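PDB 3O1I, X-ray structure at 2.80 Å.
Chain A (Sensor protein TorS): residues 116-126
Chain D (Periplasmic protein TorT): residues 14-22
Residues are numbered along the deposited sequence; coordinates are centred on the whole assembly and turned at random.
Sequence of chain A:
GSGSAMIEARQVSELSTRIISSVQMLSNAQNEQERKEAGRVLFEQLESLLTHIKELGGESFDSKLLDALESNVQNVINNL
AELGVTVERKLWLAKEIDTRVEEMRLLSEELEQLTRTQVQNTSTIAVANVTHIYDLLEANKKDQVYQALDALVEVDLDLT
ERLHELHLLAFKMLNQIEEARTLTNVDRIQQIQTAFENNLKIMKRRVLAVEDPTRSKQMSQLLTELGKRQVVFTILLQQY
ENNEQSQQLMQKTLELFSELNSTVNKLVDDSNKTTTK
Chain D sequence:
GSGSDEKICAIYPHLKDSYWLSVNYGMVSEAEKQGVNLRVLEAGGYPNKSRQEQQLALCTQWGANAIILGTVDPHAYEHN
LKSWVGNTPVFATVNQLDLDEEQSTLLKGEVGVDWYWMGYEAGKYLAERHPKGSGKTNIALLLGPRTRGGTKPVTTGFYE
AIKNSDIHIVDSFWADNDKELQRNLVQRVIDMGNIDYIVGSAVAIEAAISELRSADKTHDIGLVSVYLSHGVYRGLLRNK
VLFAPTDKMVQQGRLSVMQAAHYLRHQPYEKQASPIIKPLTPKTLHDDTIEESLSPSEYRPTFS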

# COMPACT_ATOMS: atom_id res chain seq x y z
N ARG A 116 -2.40 11.75 -1.60
CA ARG A 116 -3.81 11.42 -1.67
C ARG A 116 -4.58 12.65 -2.13
O ARG A 116 -5.35 12.59 -3.08
CB ARG A 116 -4.32 10.97 -0.30
CG ARG A 116 -5.70 10.37 -0.33
CD ARG A 116 -5.83 9.34 0.77
NE ARG A 116 -6.61 8.17 0.35
CZ ARG A 116 -6.56 6.99 0.96
NH1 ARG A 116 -5.77 6.81 2.02
NH2 ARG A 116 -7.30 5.98 0.50
N THR A 117 -4.36 13.78 -1.46
CA THR A 117 -5.03 15.02 -1.83
C THR A 117 -4.79 15.35 -3.31
O THR A 117 -5.71 15.82 -3.99
CB THR A 117 -4.56 16.24 -0.97
OG1 THR A 117 -3.18 16.50 -1.24
CG2 THR A 117 -4.73 15.95 0.51
N GLN A 118 -3.59 15.11 -3.82
CA GLN A 118 -3.34 15.41 -5.22
C GLN A 118 -4.19 14.53 -6.12
O GLN A 118 -4.68 14.95 -7.16
CB GLN A 118 -1.86 15.22 -5.54
CG GLN A 118 -0.97 16.18 -4.78
CD GLN A 118 0.48 16.08 -5.22
OE1 GLN A 118 0.83 16.49 -6.32
NE2 GLN A 118 1.32 15.54 -4.34
N VAL A 119 -4.35 13.29 -5.69
CA VAL A 119 -5.15 12.33 -6.44
C VAL A 119 -6.58 12.85 -6.58
O VAL A 119 -7.14 12.88 -7.68
CB VAL A 119 -5.12 10.94 -5.71
CG1 VAL A 119 -6.34 10.10 -6.06
CG2 VAL A 119 -3.81 10.20 -6.07
N GLN A 120 -7.16 13.28 -5.47
CA GLN A 120 -8.53 13.77 -5.49
C GLN A 120 -8.73 15.12 -6.18
O GLN A 120 -9.83 15.43 -6.68
CB GLN A 120 -9.06 13.77 -4.07
CG GLN A 120 -8.88 12.41 -3.46
CD GLN A 120 -9.60 12.25 -2.16
OE1 GLN A 120 -9.37 12.99 -1.21
NE2 GLN A 120 -10.48 11.25 -2.10
N ASN A 121 -7.68 15.94 -6.21
CA ASN A 121 -7.76 17.22 -6.90
C ASN A 121 -7.75 16.85 -8.38
O ASN A 121 -8.62 17.27 -9.13
CB ASN A 121 -6.54 18.09 -6.58
CG ASN A 121 -6.55 18.62 -5.16
OD1 ASN A 121 -7.57 18.53 -4.45
ND2 ASN A 121 -5.42 19.20 -4.74
N THR A 122 -6.78 16.03 -8.77
CA THR A 122 -6.63 15.61 -10.16
C THR A 122 -7.90 14.98 -10.73
O THR A 122 -8.11 15.02 -11.94
CB THR A 122 -5.46 14.60 -10.35
OG1 THR A 122 -4.20 15.30 -10.21
CG2 THR A 122 -5.51 13.97 -11.73
N SER A 123 -8.74 14.40 -9.88
CA SER A 123 -9.95 13.80 -10.40
C SER A 123 -11.00 14.91 -10.57
O SER A 123 -11.68 14.98 -11.60
CB SER A 123 -10.46 12.69 -9.47
OG SER A 123 -11.06 13.20 -8.30
N THR A 124 -11.13 15.77 -9.56
CA THR A 124 -12.08 16.87 -9.62
C THR A 124 -11.85 17.72 -10.87
O THR A 124 -12.78 18.05 -11.60
CB THR A 124 -11.93 17.79 -8.39
OG1 THR A 124 -12.37 17.10 -7.22
CG2 THR A 124 -12.75 19.06 -8.57
N ILE A 125 -10.59 18.05 -11.13
CA ILE A 125 -10.22 18.85 -12.28
C ILE A 125 -10.49 18.12 -13.59
O ILE A 125 -10.50 18.72 -14.67
CB ILE A 125 -8.73 19.24 -12.17
CG1 ILE A 125 -8.53 20.04 -10.88
CG2 ILE A 125 -8.29 20.03 -13.39
CD1 ILE A 125 -7.07 20.25 -10.51
N ALA A 126 -10.70 16.82 -13.50
CA ALA A 126 -10.98 16.03 -14.69
C ALA A 126 -12.44 16.27 -15.04
O ALA A 126 -12.78 16.50 -16.19
CB ALA A 126 -10.73 14.56 -14.42
N HIS D 14 -8.32 20.80 5.02
CA HIS D 14 -7.79 19.96 3.95
C HIS D 14 -7.98 20.66 2.61
O HIS D 14 -8.43 21.79 2.55
CB HIS D 14 -8.53 18.63 3.87
CG HIS D 14 -9.94 18.76 3.39
ND1 HIS D 14 -11.02 18.74 4.24
CD2 HIS D 14 -10.44 18.95 2.14
CE1 HIS D 14 -12.13 18.92 3.54
NE2 HIS D 14 -11.80 19.05 2.27
N LEU D 15 -7.63 19.99 1.52
CA LEU D 15 -7.81 20.54 0.20
C LEU D 15 -8.09 19.38 -0.76
O LEU D 15 -7.38 19.17 -1.74
CB LEU D 15 -6.58 21.33 -0.26
CG LEU D 15 -6.85 22.35 -1.38
CD1 LEU D 15 -7.64 23.52 -0.83
CD2 LEU D 15 -5.54 22.88 -1.96
N LYS D 16 -9.15 18.64 -0.45
CA LYS D 16 -9.57 17.48 -1.24
C LYS D 16 -10.91 17.68 -1.96
O LYS D 16 -11.06 17.27 -3.11
CB LYS D 16 -9.62 16.24 -0.33
CG LYS D 16 -8.28 15.91 0.30
CD LYS D 16 -8.32 14.68 1.20
CE LYS D 16 -9.11 14.93 2.48
NZ LYS D 16 -8.97 13.80 3.44
N ASP D 17 -11.88 18.30 -1.27
CA ASP D 17 -13.21 18.61 -1.81
C ASP D 17 -13.04 19.55 -2.98
O ASP D 17 -11.97 20.13 -3.15
CB ASP D 17 -14.07 19.41 -0.82
CG ASP D 17 -14.63 18.57 0.29
OD1 ASP D 17 -15.04 17.43 0.02
OD2 ASP D 17 -14.69 19.07 1.44
N SER D 18 -14.09 19.72 -3.76
CA SER D 18 -14.04 20.70 -4.84
C SER D 18 -14.54 21.91 -4.04
O SER D 18 -14.28 23.06 -4.38
CB SER D 18 -15.01 20.36 -5.98
OG SER D 18 -16.37 20.53 -5.59
N TYR D 19 -15.23 21.61 -2.94
CA TYR D 19 -15.75 22.64 -2.05
C TYR D 19 -14.60 23.55 -1.63
O TYR D 19 -14.69 24.77 -1.81
CB TYR D 19 -16.38 21.98 -0.83
CG TYR D 19 -17.07 22.92 0.14
CD1 TYR D 19 -17.31 24.25 -0.18
CD2 TYR D 19 -17.55 22.44 1.37
CE1 TYR D 19 -18.02 25.10 0.71
CE2 TYR D 19 -18.25 23.27 2.26
CZ TYR D 19 -18.49 24.60 1.92
OH TYR D 19 -19.19 25.43 2.78
N TRP D 20 -13.54 22.97 -1.08
CA TRP D 20 -12.40 23.76 -0.66
C TRP D 20 -11.47 24.07 -1.80
O TRP D 20 -10.72 25.04 -1.75
CB TRP D 20 -11.62 23.08 0.46
CG TRP D 20 -12.33 23.12 1.78
CD1 TRP D 20 -13.17 22.18 2.29
CD2 TRP D 20 -12.23 24.15 2.77
NE1 TRP D 20 -13.60 22.55 3.54
CE2 TRP D 20 -13.04 23.76 3.86
CE3 TRP D 20 -11.54 25.37 2.84
CZ2 TRP D 20 -13.18 24.54 5.02
CZ3 TRP D 20 -11.67 26.14 4.00
CH2 TRP D 20 -12.49 25.72 5.07
N LEU D 21 -11.49 23.25 -2.84
CA LEU D 21 -10.63 23.53 -3.99
C LEU D 21 -11.14 24.84 -4.56
O LEU D 21 -10.42 25.55 -5.26
CB LEU D 21 -10.73 22.43 -5.04
CG LEU D 21 -10.34 22.86 -6.47
CD1 LEU D 21 -8.90 23.37 -6.51
CD2 LEU D 21 -10.52 21.69 -7.40
N SER D 22 -12.40 25.15 -4.25
CA SER D 22 -13.04 26.39 -4.70
C SER D 22 -12.81 27.47 -3.65
O SER D 22 -12.30 28.54 -3.99
CB SER D 22 -14.54 26.16 -4.96
OG SER D 22 -14.72 25.60 -6.26

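The TorS stretch is helical throughout and belongs to a longer helix. The TorT stretch starts as a loop and leads into a helix that runs on past D:Ser22. The two helix axes are nearly perpendicular, at 87°, and come no closer than 10.7 Å. The loop backbone comes nearer to TorS. The CA atoms of A:Thr117 and D:Lys16 are 5.2 Å apart, against 6.4 Å for those of A:Thr124 and D:Ser18. Together the stretches bury 424 Å².

The TorS residues that make contact are A:Thr117, A:Gln120, A:Asn121, A:Thr124 and A:Ile125. Their spacing of three and four residues places them along one side of the helix.

Several contacts are carbon to carbon. A:Thr124 CG2 lies 3.7 Å from D:Ser18 CB and 3.6 Å from D:Leu21 CD2, so one methyl group touches two TorT residues. A:Ile125 adds a looser contact, with A:Ile125 CG1 4.3 Å from D:Leu21 CD2. At the loop, A:Thr117 CG2 packs 3.6 Å from D:Lys16 CG. Here the lysine contributes the aliphatic part of its chain. D:Lys16 CD also lies 3.1 Å from A:Gln120 OE1, a close approach of carbon to oxygen. D:Lys16 has the largest area covered by the other stretch.

Polar contacts are sparse, and no hydrogen bond across the stretches is clear. The side-chain end of A:Asn121 reaches the carbonyl of D:Leu15, with A:Asn121 OD1 2.8 Å from D:Leu15 O as modelled. The amide is probably turned over, so this pairing remains open.

Bonds within each chain engage other polar groups. A:Thr124 OG1 donates to A:Gln120 O at 3.1 Å, one helical turn back, while its methyl faces TorT. In the TorT loop, D:His14 NE2 makes a weak hydrogen bond to D:Asp17 OD2 at 3.0 Å. This links the residues before and after D:Leu15 and D:Lys16.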